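Local coordinates for mandelate racemase / muconate lactonizing enzyme, C-terminal domain protein (Pseudovibrio sp. JE062, PDB 4JHM) that is of unknown function but belongs to the enolase superfamily, pairing an alpha/beta capping domain with a barrel domain of the TIM type, at residues G52-Y57 / K104-I109; E222-D227 / L242-H247; D268-A273 / E297-G302; Q281-F286 / L315-C320. All coordinates share one frame; numbering follows the deposited sequence.

Contact 1: residues G52-Y57 / K104-I109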
loop_
_atom_site.group_PDB
_atom_site.type_symbol
_atom_site.label_atom_id
_atom_site.label_comp_id
_atom_site.label_asym_id
_atom_site.label_seq_id
_atom_site.Cartn_x
_atom_site.Cartn_y
_atom_site.Cartn_z
ATOM N N GLY A 52 22.932 24.812 -31.227
ATOM C CA GLY A 52 21.804 24.163 -30.571
ATOM C C GLY A 52 20.532 24.733 -31.155
ATOM O O GLY A 52 20.564 25.780 -31.797
ATOM N N ALA A 53 19.412 24.052 -30.940
ATOM C CA ALA A 53 18.154 24.465 -31.547
ATOM C C ALA A 53 16.955 23.838 -30.861
ATOM O O ALA A 53 17.012 22.692 -30.418
ATOM C CB ALA A 53 18.145 24.092 -33.020
ATOM N N THR A 54 15.868 24.595 -30.777
ATOM C CA THR A 54 14.596 24.045 -30.342
ATOM C C THR A 54 13.473 24.556 -31.240
ATOM O O THR A 54 13.514 25.678 -31.750
ATOM C CB THR A 54 14.279 24.380 -28.872
ATOM O OG1 THR A 54 13.202 23.551 -28.419
ATOM C CG2 THR A 54 13.890 25.846 -28.718
HETATM N N MSE A 55 12.463 23.716 -31.410
HETATM C CA MSE A 55 11.410 23.955 -32.371
HETATM C C MSE A 55 10.195 24.509 -31.696
HETATM O O MSE A 55 9.862 24.104 -30.585
HETATM C CB MSE A 55 11.101 22.589 -32.954
HETATM C CG MSE A 55 10.320 22.691 -34.247
HETATM SE SE MSE A 55 9.826 20.873 -34.807
HETATM C CE MSE A 55 8.499 20.427 -33.418
ATOM N N SER A 56 9.529 25.452 -32.357
ATOM C CA SER A 56 8.241 25.958 -31.896
ATOM C C SER A 56 7.175 25.627 -32.934
ATOM O O SER A 56 7.472 25.510 -34.121
ATOM C CB SER A 56 8.290 27.473 -31.695
ATOM O OG SER A 56 9.453 27.869 -30.999
ATOM N N TYR A 57 5.935 25.482 -32.487
ATOM C CA TYR A 57 4.812 25.312 -33.404
ATOM C C TYR A 57 3.643 26.163 -32.925
ATOM O O TYR A 57 3.035 25.877 -31.897
ATOM C CB TYR A 57 4.418 23.835 -33.526
ATOM C CG TYR A 57 4.722 23.022 -32.294
ATOM C CD1 TYR A 57 5.961 22.428 -32.123
ATOM C CD2 TYR A 57 3.773 22.855 -31.296
ATOM C CE1 TYR A 57 6.249 21.692 -30.992
ATOM C CE2 TYR A 57 4.049 22.120 -30.159
ATOM C CZ TYR A 57 5.289 21.540 -30.011
ATOM O OH TYR A 57 5.567 20.803 -28.880
ATOM N N LYS A 104 15.852 26.849 -22.855
ATOM C CA LYS A 104 17.213 26.691 -22.345
ATOM C C LYS A 104 17.941 25.498 -22.967
ATOM O O LYS A 104 19.171 25.440 -22.944
ATOM C CB LYS A 104 17.186 26.539 -20.822
ATOM C CG LYS A 104 16.589 27.734 -20.094
ATOM C CD LYS A 104 16.213 27.393 -18.659
ATOM C CE LYS A 104 15.580 28.581 -17.954
ATOM N NZ LYS A 104 15.135 28.240 -16.574
ATOM N N SER A 105 17.184 24.561 -23.530
ATOM C CA SER A 105 17.758 23.336 -24.083
ATOM C C SER A 105 18.813 23.586 -25.162
ATOM O O SER A 105 19.842 22.917 -25.184
ATOM C CB SER A 105 16.655 22.428 -24.631
ATOM O OG SER A 105 15.853 21.912 -23.576
ATOM N N PRO A 106 18.570 24.551 -26.061
ATOM C CA PRO A 106 19.550 24.796 -27.126
ATOM C C PRO A 106 20.905 25.306 -26.621
ATOM O O PRO A 106 21.935 25.031 -27.235
ATOM C CB PRO A 106 18.873 25.862 -27.996
ATOM C CG PRO A 106 17.428 25.833 -27.625
ATOM C CD PRO A 106 17.388 25.416 -26.188
ATOM N N ILE A 107 20.904 26.044 -25.516
ATOM C CA ILE A 107 22.146 26.589 -24.980
ATOM C C ILE A 107 22.995 25.462 -24.405
ATOM O O ILE A 107 24.184 25.372 -24.684
ATOM C CB ILE A 107 21.890 27.648 -23.887
ATOM C CG1 ILE A 107 20.977 28.758 -24.419
ATOM C CG2 ILE A 107 23.207 28.238 -23.399
ATOM C CD1 ILE A 107 20.315 29.583 -23.335
ATOM N N ASP A 108 22.385 24.598 -23.601
ATOM C CA ASP A 108 23.101 23.447 -23.060
ATOM C C ASP A 108 23.642 22.602 -24.207
ATOM O O ASP A 108 24.804 22.192 -24.203
ATOM C CB ASP A 108 22.181 22.604 -22.173
ATOM C CG ASP A 108 22.783 21.252 -21.818
ATOM O OD1 ASP A 108 22.725 20.332 -22.664
ATOM O OD2 ASP A 108 23.302 21.106 -20.687
ATOM N N ILE A 109 22.790 22.361 -25.195
ATOM C CA ILE A 109 23.140 21.527 -26.331
ATOM C C ILE A 109 24.332 22.108 -27.083
ATOM O O ILE A 109 25.253 21.384 -27.464
ATOM C CB ILE A 109 21.940 21.372 -27.283
ATOM C CG1 ILE A 109 20.877 20.477 -26.641
ATOM C CG2 ILE A 109 22.382 20.778 -28.613
ATOM C CD1 ILE A 109 19.508 20.597 -27.269
#
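In the N-terminal capping domain of this enolase-superfamily protein, an outermost strand of the chain's antiparallel sheet packs on a helix, and Gly52, Ala53 and Thr54 meet Pro106 and Ile109. The two segments run nearly antiparallel, at 158°, and their axes approach to 6.1 Å. No hydrogen bond joins them; the contact is made by van der Waals packing and one CA-H...O interaction, in which Gly52 CA lies 3.4 Å from Pro106 O. Ile109 CG2 reaches the same alpha carbon from the next helical turn, at 4.0 Å from Gly52 CA. This close backbone approach is made at a residue without a side chain. The proline ring rests on the strand through two of its carbons: Pro106 CB is 3.5 Å from Ala53 N, and Pro106 CG is 3.7 Å from Thr54 CB and equally close to Thr54 CG2. With OG1 anti to the backbone N (chi1 -166°), Thr54 CG2 falls between that N and the carbonyl carbon, where it meets the proline; OG1 itself is hydrogen-bonded to Thr274 O. Strand 34-44 pairs with the 52-57 strand and sends Val40 against Pro106, helix 65-73 touches Thr54 through Ile66, and helix 279-291 meets Ile109 through Ile279.

Contact 2: residues E222-D227 / L242-H247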
loop_
_atom_site.group_PDB
_atom_site.type_symbol
_atom_site.label_atom_id
_atom_site.label_comp_id
_atom_site.label_asym_id
_atom_site.label_seq_id
_atom_site.Cartn_x
_atom_site.Cartn_y
_atom_site.Cartn_z
ATOM N N GLU A 222 1.011 6.052 -28.195
ATOM C CA GLU A 222 1.659 7.231 -27.637
ATOM C C GLU A 222 0.633 8.299 -27.268
ATOM O O GLU A 222 -0.219 8.660 -28.076
ATOM C CB GLU A 222 2.685 7.789 -28.639
ATOM C CG GLU A 222 3.133 9.215 -28.357
ATOM C CD GLU A 222 4.218 9.693 -29.303
ATOM O OE1 GLU A 222 5.046 8.862 -29.741
ATOM O OE2 GLU A 222 4.240 10.909 -29.601
ATOM N N ALA A 223 0.718 8.800 -26.041
ATOM C CA ALA A 223 -0.123 9.911 -25.611
ATOM C C ALA A 223 -1.607 9.570 -25.739
ATOM O O ALA A 223 -2.332 10.228 -26.481
ATOM C CB ALA A 223 0.202 11.153 -26.426
ATOM N N PRO A 224 -2.059 8.532 -25.022
ATOM C CA PRO A 224 -3.463 8.134 -25.084
ATOM C C PRO A 224 -4.376 9.228 -24.553
ATOM O O PRO A 224 -5.365 9.572 -25.198
ATOM C CB PRO A 224 -3.527 6.890 -24.193
ATOM C CG PRO A 224 -2.306 6.946 -23.330
ATOM C CD PRO A 224 -1.267 7.669 -24.131
ATOM N N VAL A 225 -4.028 9.778 -23.394
ATOM C CA VAL A 225 -4.786 10.865 -22.779
ATOM C C VAL A 225 -3.834 11.930 -22.220
ATOM O O VAL A 225 -2.622 11.897 -22.472
ATOM C CB VAL A 225 -5.705 10.337 -21.662
ATOM C CG1 VAL A 225 -6.817 9.489 -22.251
ATOM C CG2 VAL A 225 -4.919 9.523 -20.651
ATOM N N SER A 226 -4.382 12.885 -21.476
ATOM C CA SER A 226 -3.561 13.908 -20.848
ATOM C C SER A 226 -2.477 13.258 -20.010
ATOM O O SER A 226 -2.760 12.370 -19.212
ATOM C CB SER A 226 -4.409 14.795 -19.949
ATOM O OG SER A 226 -3.588 15.540 -19.070
ATOM N N ASP A 227 -1.243 13.716 -20.180
ATOM C CA ASP A 227 -0.112 13.165 -19.443
ATOM C C ASP A 227 -0.296 13.263 -17.935
ATOM O O ASP A 227 0.362 12.544 -17.185
ATOM C CB ASP A 227 1.178 13.893 -19.818
ATOM C CG ASP A 227 1.797 13.358 -21.072
ATOM O OD1 ASP A 227 1.067 12.733 -21.871
ATOM O OD2 ASP A 227 3.017 13.565 -21.257
ATOM N N LEU A 242 0.522 -3.809 -24.148
ATOM C CA LEU A 242 0.908 -2.836 -25.153
ATOM C C LEU A 242 1.773 -1.747 -24.529
ATOM O O LEU A 242 1.448 -1.223 -23.461
ATOM C CB LEU A 242 -0.353 -2.214 -25.752
ATOM C CG LEU A 242 -0.177 -1.178 -26.859
ATOM C CD1 LEU A 242 0.265 -1.862 -28.140
ATOM C CD2 LEU A 242 -1.475 -0.413 -27.068
ATOM N N GLU A 243 2.870 -1.402 -25.195
ATOM C CA GLU A 243 3.716 -0.298 -24.746
ATOM C C GLU A 243 2.911 1.005 -24.731
ATOM O O GLU A 243 2.347 1.402 -25.751
ATOM C CB GLU A 243 4.939 -0.163 -25.663
ATOM C CG GLU A 243 5.931 0.928 -25.272
ATOM C CD GLU A 243 7.206 0.887 -26.104
ATOM O OE1 GLU A 243 7.340 -0.034 -26.939
ATOM O OE2 GLU A 243 8.073 1.772 -25.925
ATOM N N ILE A 244 2.847 1.654 -23.570
ATOM C CA ILE A 244 2.142 2.927 -23.433
ATOM C C ILE A 244 3.146 4.041 -23.169
ATOM O O ILE A 244 3.886 3.990 -22.186
ATOM C CB ILE A 244 1.131 2.886 -22.275
ATOM C CG1 ILE A 244 0.179 1.699 -22.438
ATOM C CG2 ILE A 244 0.354 4.188 -22.193
ATOM C CD1 ILE A 244 -0.547 1.661 -23.763
ATOM N N SER A 245 3.167 5.047 -24.043
ATOM C CA SER A 245 4.170 6.101 -23.963
ATOM C C SER A 245 3.538 7.467 -23.717
ATOM O O SER A 245 2.385 7.688 -24.060
ATOM C CB SER A 245 4.989 6.133 -25.248
ATOM O OG SER A 245 6.284 6.652 -25.008
ATOM N N SER A 246 4.299 8.383 -23.119
ATOM C CA SER A 246 3.788 9.725 -22.826
ATOM C C SER A 246 3.822 10.596 -24.075
ATOM O O SER A 246 4.312 10.174 -25.120
ATOM C CB SER A 246 4.602 10.394 -21.710
ATOM O OG SER A 246 5.885 10.802 -22.166
ATOM N N HIS A 247 3.293 11.810 -23.958
ATOM C CA HIS A 247 3.334 12.778 -25.046
ATOM C C HIS A 247 4.748 13.337 -25.181
ATOM O O HIS A 247 5.146 13.786 -26.254
ATOM C CB HIS A 247 2.330 13.903 -24.790
ATOM C CG HIS A 247 2.427 15.037 -25.761
ATOM N ND1 HIS A 247 1.693 15.085 -26.924
ATOM C CD2 HIS A 247 3.169 16.169 -25.737
ATOM C CE1 HIS A 247 1.982 16.194 -27.579
ATOM N NE2 HIS A 247 2.876 16.871 -26.881
#
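The imidazole of His247 has the methyl of Ala223 at its edge, near the ring plane, and the carboxylate of Asp227 is turned 70° from that ring, with the two side chains crossing at about a right angle. The carboxylate presents both oxygens to the backbone rather than to the imidazole: His247 N is 3.2 Å from Asp227 OD1 and equally far from Asp227 OD2, each oxygen using its syn lone pair. This forked hydrogen bond, with N-H...O angles of 152° and 143°, ties the loop after strand 220-222 to the loop just after strand 243-245. Strands 220-222 and 243-245 are consecutive parallel strands of the TIM-type barrel, connected by helix 230-239 in a beta-alpha-beta crossover.

Their pairing is short. Glu222 bridges Ser245, both side chains lying on the same face of the sheet, and Ala223 N gives Ser245 O a nearly straight bond of 2.8 Å, the donor tilted from the carbonyl plane. The Glu222 chain is extended, with CG anti to the backbone N, and Glu222 CG passes 3.6 Å from Ser246 O. Farther out, Glu222 OE1 forms a salt bridge with Lys165, while Ser245 OG is probably hydrogen-bonded to Asp268.

Apolar packing adds to the join. Pro224 CG touches Ile244 CG2 at 4.0 Å, and Tyr233 and Leu236 of helix 230-239 also pack on this proline. Ala223 CB lies 3.8 Å from both His247 CA and His247 CB.

Contact 3: residues D268-A273 / E297-G302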
loop_
_atom_site.group_PDB
_atom_site.type_symbol
_atom_site.label_atom_id
_atom_site.label_comp_id
_atom_site.label_asym_id
_atom_site.label_seq_id
_atom_site.Cartn_x
_atom_site.Cartn_y
_atom_site.Cartn_z
ATOM N N ASP A 268 7.647 3.064 -21.196
ATOM C CA ASP A 268 8.938 3.632 -21.575
ATOM C C ASP A 268 8.999 5.052 -21.046
ATOM O O ASP A 268 8.144 5.464 -20.260
ATOM C CB ASP A 268 9.122 3.623 -23.096
ATOM C CG ASP A 268 8.043 4.409 -23.834
ATOM O OD1 ASP A 268 7.547 5.427 -23.299
ATOM O OD2 ASP A 268 7.694 4.006 -24.966
ATOM N N VAL A 269 10.009 5.806 -21.459
ATOM C CA VAL A 269 10.006 7.235 -21.190
ATOM C C VAL A 269 10.323 7.953 -22.483
ATOM O O VAL A 269 11.131 7.485 -23.282
ATOM C CB VAL A 269 10.957 7.639 -20.040
ATOM C CG1 VAL A 269 11.825 6.469 -19.620
ATOM C CG2 VAL A 269 11.797 8.855 -20.414
ATOM N N ARG A 270 9.653 9.074 -22.697
ATOM C CA ARG A 270 9.772 9.801 -23.943
ATOM C C ARG A 270 10.138 11.236 -23.640
ATOM O O ARG A 270 9.362 11.971 -23.039
ATOM C CB ARG A 270 8.464 9.733 -24.722
ATOM C CG ARG A 270 8.375 10.718 -25.878
ATOM C CD ARG A 270 7.048 10.564 -26.600
ATOM N NE ARG A 270 6.765 9.148 -26.799
ATOM C CZ ARG A 270 7.314 8.411 -27.754
ATOM N NH1 ARG A 270 8.159 8.964 -28.613
ATOM N NH2 ARG A 270 7.019 7.121 -27.851
ATOM N N GLN A 271 11.338 11.618 -24.051
ATOM C CA GLN A 271 11.832 12.956 -23.826
ATOM C C GLN A 271 12.454 13.463 -25.100
ATOM O O GLN A 271 12.772 12.691 -26.000
ATOM C CB GLN A 271 12.889 12.963 -22.732
ATOM C CG GLN A 271 12.378 12.560 -21.366
ATOM C CD GLN A 271 11.658 13.687 -20.668
ATOM O OE1 GLN A 271 10.558 14.067 -21.058
ATOM N NE2 GLN A 271 12.279 14.229 -19.621
ATOM N N ASP A 272 12.627 14.775 -25.156
ATOM C CA ASP A 272 13.281 15.433 -26.263
ATOM C C ASP A 272 14.382 16.274 -25.644
ATOM O O ASP A 272 14.144 17.010 -24.685
ATOM C CB ASP A 272 12.273 16.303 -27.014
ATOM C CG ASP A 272 12.830 16.879 -28.298
ATOM O OD1 ASP A 272 14.065 16.870 -28.482
ATOM O OD2 ASP A 272 12.023 17.348 -29.125
ATOM N N ALA A 273 15.591 16.147 -26.170
ATOM C CA ALA A 273 16.722 16.880 -25.639
ATOM C C ALA A 273 16.480 18.379 -25.753
ATOM O O ALA A 273 16.942 19.151 -24.919
ATOM C CB ALA A 273 17.992 16.487 -26.374
ATOM N N GLU A 297 12.377 6.159 -25.648
ATOM C CA GLU A 297 12.120 6.403 -27.061
ATOM C C GLU A 297 12.117 7.901 -27.326
ATOM O O GLU A 297 11.197 8.607 -26.922
ATOM C CB GLU A 297 10.789 5.780 -27.477
ATOM C CG GLU A 297 10.731 4.279 -27.250
ATOM C CD GLU A 297 11.876 3.529 -27.913
ATOM O OE1 GLU A 297 12.295 3.939 -29.015
ATOM O OE2 GLU A 297 12.347 2.519 -27.342
ATOM N N ILE A 298 13.155 8.377 -28.005
ATOM C CA ILE A 298 13.361 9.807 -28.206
ATOM C C ILE A 298 12.297 10.429 -29.090
ATOM O O ILE A 298 11.828 9.830 -30.057
ATOM C CB ILE A 298 14.737 10.118 -28.849
ATOM C CG1 ILE A 298 14.946 9.281 -30.115
ATOM C CG2 ILE A 298 15.864 9.872 -27.857
ATOM C CD1 ILE A 298 16.235 9.581 -30.850
ATOM N N GLN A 299 11.919 11.646 -28.739
ATOM C CA GLN A 299 11.111 12.463 -29.606
ATOM C C GLN A 299 12.068 13.308 -30.432
ATOM O O GLN A 299 12.446 14.409 -30.032
ATOM C CB GLN A 299 10.182 13.342 -28.777
ATOM C CG GLN A 299 9.495 14.431 -29.570
ATOM C CD GLN A 299 8.120 14.734 -29.034
ATOM O OE1 GLN A 299 7.835 15.856 -28.619
ATOM N NE2 GLN A 299 7.258 13.726 -29.027
ATOM N N SER A 300 12.480 12.772 -31.575
ATOM C CA SER A 300 13.460 13.443 -32.420
ATOM C C SER A 300 12.807 14.095 -33.629
ATOM O O SER A 300 13.484 14.438 -34.584
ATOM C CB SER A 300 14.522 12.452 -32.891
ATOM O OG SER A 300 14.017 11.600 -33.907
HETATM N N MSE A 301 11.490 14.266 -33.584
HETATM C CA MSE A 301 10.772 14.941 -34.662
HETATM C C MSE A 301 11.098 16.406 -34.649
HETATM O O MSE A 301 10.880 17.089 -33.653
HETATM C CB MSE A 301 9.273 14.740 -34.482
HETATM C CG MSE A 301 8.485 16.010 -34.776
HETATM SE SE MSE A 301 7.137 15.626 -36.152
HETATM C CE MSE A 301 5.521 15.691 -35.020
ATOM N N GLY A 302 11.628 16.905 -35.759
ATOM C CA GLY A 302 11.981 18.316 -35.873
ATOM C C GLY A 302 13.065 18.570 -36.902
ATOM O O GLY A 302 13.273 17.763 -37.804
#
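Backbone polar contacts join Gln271 to Gln299 and bring Val269 up to Glu297. Gln299 N donates to Gln271 O over 3.1 Å in an almost linear bond (178°), although the donor stands above the carbonyl plane, 36° out of it. Two residues back along each segment, Val269 O and Glu297 N are 3.0 Å apart. Arg270 CA, between these two points, makes a CA-H...O contact of 3.5 Å with Glu297 O.

The two segments run side by side in the same direction, consistent with successive beta positions of a TIM-type barrel joined through helix 279-291, though neither has regular strand geometry here.

Among the charged groups, the Arg270 chain bends at chi3 (-45°), which turns NE; Glu297 O lies over one face of the guanidinium, with Arg270 NH1 3.5 Å from that oxygen at an angle too poor for a hydrogen bond. Arg270 NH2 is instead bonded to Ser245 OG. The Glu297 chain turns away at chi2, and its carboxylate accepts from the backbone N of Asn321 and Phe322.

Asp272 OD2 and Gln299 O, two acceptors not hydrogen-bonded to each other, lie 3.1 Å apart. Asp272 OD1 is hydrogen-bonded to Asn310 ND2 and Thr274 N. The Gln299 side chain crosses that of Asp272 at about a right angle, and Asn249 ND2 donates to Gln299 OE1.

Contact 4: residues Q281-F286 / L315-C320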
loop_
_atom_site.group_PDB
_atom_site.type_symbol
_atom_site.label_atom_id
_atom_site.label_comp_id
_atom_site.label_asym_id
_atom_site.label_seq_id
_atom_site.Cartn_x
_atom_site.Cartn_y
_atom_site.Cartn_z
ATOM N N GLN A 281 20.483 16.626 -19.680
ATOM C CA GLN A 281 19.364 16.056 -18.948
ATOM C C GLN A 281 18.817 14.808 -19.622
ATOM O O GLN A 281 18.511 13.821 -18.952
ATOM C CB GLN A 281 18.252 17.095 -18.799
ATOM C CG GLN A 281 18.674 18.335 -18.022
ATOM C CD GLN A 281 18.951 18.038 -16.563
ATOM O OE1 GLN A 281 20.099 17.988 -16.134
ATOM N NE2 GLN A 281 17.895 17.814 -15.795
ATOM N N LEU A 282 18.674 14.846 -20.943
ATOM C CA LEU A 282 18.170 13.686 -21.660
ATOM C C LEU A 282 19.021 12.513 -21.243
ATOM O O LEU A 282 18.520 11.502 -20.756
ATOM C CB LEU A 282 18.266 13.874 -23.172
ATOM C CG LEU A 282 17.764 12.678 -23.990
ATOM C CD1 LEU A 282 16.271 12.468 -23.777
ATOM C CD2 LEU A 282 18.062 12.868 -25.468
ATOM N N ASN A 283 20.325 12.686 -21.432
ATOM C CA ASN A 283 21.319 11.690 -21.083
ATOM C C ASN A 283 21.013 11.002 -19.756
ATOM O O ASN A 283 21.080 9.779 -19.648
ATOM C CB ASN A 283 22.696 12.353 -21.026
ATOM C CG ASN A 283 23.816 11.354 -20.850
ATOM O OD1 ASN A 283 24.066 10.521 -21.719
ATOM N ND2 ASN A 283 24.501 11.432 -19.720
ATOM N N LYS A 284 20.679 11.791 -18.746
ATOM C CA LYS A 284 20.375 11.239 -17.432
ATOM C C LYS A 284 19.081 10.425 -17.450
ATOM O O LYS A 284 18.997 9.374 -16.816
ATOM C CB LYS A 284 20.280 12.357 -16.400
ATOM C CG LYS A 284 21.601 13.058 -16.139
ATOM C CD LYS A 284 21.418 14.274 -15.246
ATOM C CE LYS A 284 22.696 15.080 -15.121
ATOM N NZ LYS A 284 22.415 16.410 -14.519
ATOM N N CYS A 285 18.081 10.905 -18.183
ATOM C CA CYS A 285 16.803 10.205 -18.278
ATOM C C CYS A 285 16.977 8.794 -18.835
ATOM O O CYS A 285 16.265 7.868 -18.439
ATOM C CB CYS A 285 15.818 11.001 -19.132
ATOM S SG CYS A 285 15.236 12.518 -18.338
ATOM N N PHE A 286 17.925 8.640 -19.752
ATOM C CA PHE A 286 18.303 7.323 -20.252
ATOM C C PHE A 286 18.772 6.455 -19.099
ATOM O O PHE A 286 18.275 5.343 -18.895
ATOM C CB PHE A 286 19.436 7.438 -21.281
ATOM C CG PHE A 286 18.969 7.433 -22.711
ATOM C CD1 PHE A 286 18.739 6.238 -23.370
ATOM C CD2 PHE A 286 18.775 8.615 -23.395
ATOM C CE1 PHE A 286 18.313 6.223 -24.684
ATOM C CE2 PHE A 286 18.356 8.605 -24.710
ATOM C CZ PHE A 286 18.127 7.408 -25.358
ATOM N N LEU A 315 22.465 6.952 -29.494
ATOM C CA LEU A 315 23.574 6.111 -29.951
ATOM C C LEU A 315 24.548 5.794 -28.814
ATOM O O LEU A 315 25.307 4.828 -28.889
ATOM C CB LEU A 315 24.311 6.778 -31.117
ATOM C CG LEU A 315 23.797 6.437 -32.522
ATOM C CD1 LEU A 315 22.289 6.248 -32.568
ATOM C CD2 LEU A 315 24.217 7.515 -33.502
ATOM N N ALA A 316 24.508 6.598 -27.757
ATOM C CA ALA A 316 25.399 6.416 -26.618
ATOM C C ALA A 316 24.885 5.356 -25.642
ATOM O O ALA A 316 25.643 4.840 -24.828
ATOM C CB ALA A 316 25.598 7.741 -25.900
ATOM N N HIS A 317 23.598 5.035 -25.725
ATOM C CA HIS A 317 22.992 4.037 -24.848
ATOM C C HIS A 317 22.311 2.949 -25.675
ATOM O O HIS A 317 22.154 3.090 -26.886
ATOM C CB HIS A 317 21.976 4.701 -23.914
ATOM C CG HIS A 317 22.536 5.840 -23.119
ATOM N ND1 HIS A 317 23.103 5.672 -21.874
ATOM C CD2 HIS A 317 22.611 7.166 -23.389
ATOM C CE1 HIS A 317 23.507 6.844 -21.414
ATOM N NE2 HIS A 317 23.219 7.767 -22.314
ATOM N N ASP A 318 21.909 1.864 -25.021
ATOM C CA ASP A 318 21.231 0.761 -25.702
ATOM C C ASP A 318 19.720 0.817 -25.527
ATOM O O ASP A 318 18.977 0.353 -26.391
ATOM C CB ASP A 318 21.734 -0.580 -25.177
ATOM C CG ASP A 318 23.146 -0.882 -25.616
ATOM O OD1 ASP A 318 23.407 -0.816 -26.835
ATOM O OD2 ASP A 318 23.988 -1.197 -24.748
ATOM N N ASN A 319 19.267 1.379 -24.407
ATOM C CA ASN A 319 17.846 1.378 -24.073
ATOM C C ASN A 319 17.045 2.416 -24.860
ATOM O O ASN A 319 16.705 3.480 -24.350
ATOM C CB ASN A 319 17.641 1.551 -22.562
ATOM C CG ASN A 319 18.336 2.781 -21.999
ATOM O OD1 ASN A 319 19.320 3.272 -22.549
ATOM N ND2 ASN A 319 17.827 3.276 -20.880
ATOM N N CYS A 320 16.758 2.077 -26.113
ATOM C CA CYS A 320 15.938 2.882 -27.021
ATOM C C CYS A 320 15.955 2.117 -28.335
ATOM O O CYS A 320 17.017 1.698 -28.775
ATOM C CB CYS A 320 16.504 4.296 -27.214
ATOM S SG CYS A 320 15.765 5.248 -28.583
#
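Phe286 and His317 set their rings nearly parallel, at 10°, but slid so far that they barely overlap, the centroids lying 4.8 Å apart. This offset pair fixes the loop after helix 304-316 against helix 279-291, two neighbouring helices of the TIM-type barrel's outer layer. The closer contact over the imidazole face is a CH-pi one: Phe286 CB sits over the centre of the His317 ring, 3.8 Å from its centroid. On the phenyl side, His317 CD2 lies over one face, while Asn319 OD1 and Cys320 CB stand at the edge.

Two hydrogen bonds frame the ring pair. His317 NE2 donates to Asn283 OD1 (2.9 Å), the oxygen lying in the imidazole plane but the N-H arriving above the plane of the Asn283 amide. CG of Asn283 is anti to its backbone N (chi1 -172°), on the way to this bond. In the second bond Asn319 ND2, with the acceptor in its own amide plane, reaches Phe286 O at 2.9 Å. Asn319 is the centre of an inverse gamma turn.

Beyond these segments, Arg131 binds the carbonyls of His317 and Cys320, and Gln86 of a neighbouring subunit bonds to Asp318. Apolar packing continues along the edge of the phenyl ring, where, next to the rim atom met by Asn319 OD1, Phe286 CE1 meets Cys320 CB at 3.7 Å.

How the contacts relate
Contact 3 lies nearest the middle of the chain, about 5 Å from its centre, and touches the other three. Its centre is about 10 Å from that of contact 4, 13 Å from contact 2 and 14 Å from contact 1. Toward contact 2 the join is polar, with Ser245 OG and Asp268 OD1 probably hydrogen-bonded; toward contact 4 it is packing, Gln271 and Ala273 meeting Leu282. Contact 1 belongs to the capping domain and reaches the barrel domain where Met55 packs on Gly302 and Ser105 on Ala273. Contacts 1 and 2 lie on opposite sides of the chain's centre, about 24 Å apart between centres. The segments of contacts 3 and 4 alternate along the sequence.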